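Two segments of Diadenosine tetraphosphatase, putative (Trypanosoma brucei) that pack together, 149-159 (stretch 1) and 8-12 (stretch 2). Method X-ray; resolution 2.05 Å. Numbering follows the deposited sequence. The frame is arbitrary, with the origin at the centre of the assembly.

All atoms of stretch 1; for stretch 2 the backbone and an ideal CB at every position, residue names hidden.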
# COMPACT_ATOMS: atom_id res chain seq x y z
N PRO A 149 -12.27 1.29 15.59
CA PRO A 149 -13.12 1.75 14.50
C PRO A 149 -12.23 2.29 13.37
O PRO A 149 -11.18 2.88 13.64
CB PRO A 149 -13.95 2.86 15.15
CG PRO A 149 -14.07 2.41 16.57
CD PRO A 149 -12.65 1.94 16.86
N VAL A 150 -12.67 2.08 12.13
CA VAL A 150 -11.92 2.52 10.96
C VAL A 150 -11.50 3.98 11.05
O VAL A 150 -10.38 4.34 10.66
CB VAL A 150 -12.76 2.31 9.66
CG1 VAL A 150 -11.96 2.75 8.44
CG2 VAL A 150 -13.17 0.85 9.53
N ASP A 151 -12.39 4.82 11.58
CA ASP A 151 -12.11 6.24 11.71
C ASP A 151 -11.28 6.60 12.94
O ASP A 151 -10.89 7.75 13.13
CB ASP A 151 -13.43 7.02 11.74
CG ASP A 151 -14.24 6.83 10.47
OD1 ASP A 151 -13.73 7.18 9.39
OD2 ASP A 151 -15.38 6.33 10.56
N ARG A 152 -11.01 5.60 13.78
CA ARG A 152 -10.21 5.83 14.98
C ARG A 152 -8.98 4.93 15.03
O ARG A 152 -8.64 4.36 16.07
CB ARG A 152 -11.08 5.62 16.22
CG ARG A 152 -12.20 6.65 16.32
CD ARG A 152 -12.95 6.56 17.63
NE ARG A 152 -13.97 7.60 17.72
CZ ARG A 152 -14.76 7.79 18.77
NH1 ARG A 152 -14.65 7.00 19.83
NH2 ARG A 152 -15.66 8.76 18.76
N GLN A 153 -8.30 4.82 13.89
CA GLN A 153 -7.09 4.02 13.79
C GLN A 153 -5.90 4.96 14.04
O GLN A 153 -6.06 6.18 14.04
CB GLN A 153 -6.99 3.39 12.41
CG GLN A 153 -8.12 2.40 12.06
CD GLN A 153 -7.87 1.00 12.60
OE1 GLN A 153 -6.76 0.47 12.51
NE2 GLN A 153 -8.92 0.37 13.13
N TYR A 154 -4.72 4.38 14.25
CA TYR A 154 -3.51 5.15 14.51
C TYR A 154 -2.48 4.98 13.39
O TYR A 154 -2.25 3.87 12.91
CB TYR A 154 -2.90 4.73 15.85
CG TYR A 154 -3.72 5.15 17.05
CD1 TYR A 154 -4.06 4.24 18.05
CD2 TYR A 154 -4.15 6.47 17.19
CE1 TYR A 154 -4.81 4.63 19.17
CE2 TYR A 154 -4.89 6.88 18.29
CZ TYR A 154 -5.22 5.96 19.28
OH TYR A 154 -5.97 6.36 20.36
N GLU A 155 -1.87 6.09 13.00
CA GLU A 155 -0.88 6.14 11.93
C GLU A 155 0.30 5.17 12.04
O GLU A 155 0.64 4.49 11.06
CB GLU A 155 -0.36 7.58 11.79
CG GLU A 155 0.90 7.71 10.95
CD GLU A 155 1.18 9.15 10.58
OE1 GLU A 155 0.84 10.05 11.38
OE2 GLU A 155 1.76 9.38 9.49
N ASP A 156 0.92 5.11 13.21
CA ASP A 156 2.06 4.22 13.40
C ASP A 156 1.65 2.76 13.15
O ASP A 156 2.39 2.01 12.51
CB ASP A 156 2.63 4.39 14.81
CG ASP A 156 1.63 4.06 15.92
OD1 ASP A 156 0.49 4.56 15.87
OD2 ASP A 156 1.99 3.31 16.84
N GLU A 157 0.48 2.37 13.64
CA GLU A 157 -0.01 1.01 13.46
C GLU A 157 -0.39 0.71 12.01
O GLU A 157 0.05 -0.29 11.45
CB GLU A 157 -1.22 0.75 14.37
CG GLU A 157 -1.04 1.18 15.83
CD GLU A 157 -2.20 0.78 16.72
OE1 GLU A 157 -3.31 0.54 16.20
OE2 GLU A 157 -2.01 0.71 17.96
N VAL A 158 -1.20 1.57 11.40
CA VAL A 158 -1.63 1.34 10.02
C VAL A 158 -0.52 1.37 8.97
O VAL A 158 -0.70 0.89 7.85
CB VAL A 158 -2.75 2.33 9.60
CG1 VAL A 158 -3.98 2.14 10.48
CG2 VAL A 158 -2.24 3.76 9.69
N THR A 159 0.64 1.91 9.33
CA THR A 159 1.74 1.96 8.36
C THR A 159 2.91 1.03 8.66
O THR A 159 3.82 0.90 7.83
CB THR A 159 2.31 3.40 8.20
OG1 THR A 159 2.74 3.89 9.48
CG2 THR A 159 1.26 4.32 7.62
N UNK A 8 -6.22 11.05 14.66
CA UNK A 8 -6.08 9.65 14.15
C UNK A 8 -5.67 9.63 12.68
O UNK A 8 -5.47 10.68 12.05
CB UNK A 8 -7.39 8.88 14.32
N UNK A 9 -5.56 8.42 12.13
CA UNK A 9 -5.20 8.23 10.73
C UNK A 9 -6.28 8.81 9.81
O UNK A 9 -7.47 8.70 10.09
CB UNK A 9 -4.99 6.74 10.43
N UNK A 10 -5.85 9.42 8.71
CA UNK A 10 -6.76 10.04 7.75
C UNK A 10 -7.42 9.06 6.78
O UNK A 10 -6.73 8.27 6.12
CB UNK A 10 -6.00 11.10 6.95
N UNK A 11 -8.75 9.13 6.71
CA UNK A 11 -9.55 8.25 5.86
C UNK A 11 -10.23 8.95 4.68
O UNK A 11 -10.87 9.99 4.84
CB UNK A 11 -10.62 7.57 6.71
N UNK A 12 -10.11 8.36 3.49
CA UNK A 12 -10.72 8.89 2.28
C UNK A 12 -11.73 7.84 1.76
O UNK A 12 -11.41 6.66 1.68
CB UNK A 12 -9.66 9.22 1.23

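Stretch 1 runs as a loop from Pro 149 and enters a helix at Glu 155, with Tyr 154 at the N-cap position. Stretch 2 passes alongside it.

At position 8, CA-to-CB points toward stretch 1. The ideal CB lies 3.0 Å from Gln 153 O, which is tight, and 4.2 Å from Arg 152 CA. Beyond it, the extended side chain of Arg 152 and the ring of Tyr 154 border an open slot. A long aliphatic chain could lie there. A flat ring suits it better, because it could pack against the arginine methylenes and the tyrosine ring together. Phe, Tyr, Trp, His, Met or Leu would be reasonable, and geometry alone does not choose among them. The deposited residue is Tyr 8, with chi1 in the m well. Its ring lies between the two side chains. Arg 152 CG sits over one face, 4.3 Å from the centroid of the Tyr 8 ring and 20° off the ring normal, a CH-pi contact. The backbone is close too: Arg 152 CA is 3.3 Å from Tyr 8 CD2. The Tyr 154 ring is nearly parallel to the Tyr 8 ring, with 6° between the planes, but the two are slid apart. Their centroids are 5.5 Å apart and they barely overlap. The nearest atoms, Tyr 154 CE2 and Tyr 8 CD2, are 3.7 Å apart. Tyr 8 has the largest area covered by stretch 1 of any residue in stretch 2.

At position 9, CA-to-CB again points toward stretch 1. The backbone N faces Gln 153 O, so the main chain can bond with any residue but proline. The ideal CB is 3.8 Å from Gln 153 O, 4.1 Å from Glu 155 N and 4.1 Å from Val 158 CG2. Room is short, so a small side chain such as Ala, Ser or Cys is expected. The neighbouring valine methyl favours an apolar one. The deposited residue is Ala 9. Its N donates to Gln 153 O at 3.0 Å, nearly straight at 172°. Its CB meets Val 158 CG2 at 4.1 Å. Water 1 lies 2.6 Å from Ala 9 O, in position to donate to it, and accepts from Gln 153 N at 3.1 Å, so it can link the two backbones a second time.

At position 10, CA-to-CB points away, and no atom of stretch 1 comes near the ideal CB. Stretch 1 sets no preference. The deposited residue is Asn 10, which makes no contact with it.

Position 11 begins the strand, with phi/psi of -112/132. CA-to-CB points toward stretch 1. Asp 151 OD1 is 4.1 Å from the ideal CB, and Val 150 O is 5.1 Å away. A beta-branched residue suits the backbone; Thr or a basic residue could also use the oxygens. The deposited residue is Val 11. Its CG2 packs 3.7 Å from Val 150 O and 4.0 Å from Asp 151 OD1.

Position 12 continues the strand, out of reach of stretch 1. Many residues would fit. The deposited residue is Val 12, a common strand residue.

Stretch 2 (8-12) YANVV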
# COMPACT_ATOMS: atom_id res chain seq x y z
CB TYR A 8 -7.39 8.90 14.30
CG TYR A 8 -8.00 8.92 15.69
CD1 TYR A 8 -8.64 10.06 16.17
CD2 TYR A 8 -7.98 7.79 16.50
CE1 TYR A 8 -9.26 10.07 17.42
CE2 TYR A 8 -8.59 7.78 17.75
CZ TYR A 8 -9.23 8.92 18.20
OH TYR A 8 -9.87 8.90 19.42
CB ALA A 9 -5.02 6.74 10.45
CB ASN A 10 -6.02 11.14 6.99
CG ASN A 10 -5.52 12.25 7.90
OD1 ASN A 10 -4.63 13.03 7.55
ND2 ASN A 10 -6.10 12.33 9.10
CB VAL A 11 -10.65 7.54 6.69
CG1 VAL A 11 -11.43 6.58 5.81
CG2 VAL A 11 -10.03 6.79 7.87
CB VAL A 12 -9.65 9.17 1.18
CG1 VAL A 12 -10.30 9.31 -0.19
CG2 VAL A 12 -8.91 10.44 1.52
O HOH W 1 -8.38 6.73 11.49
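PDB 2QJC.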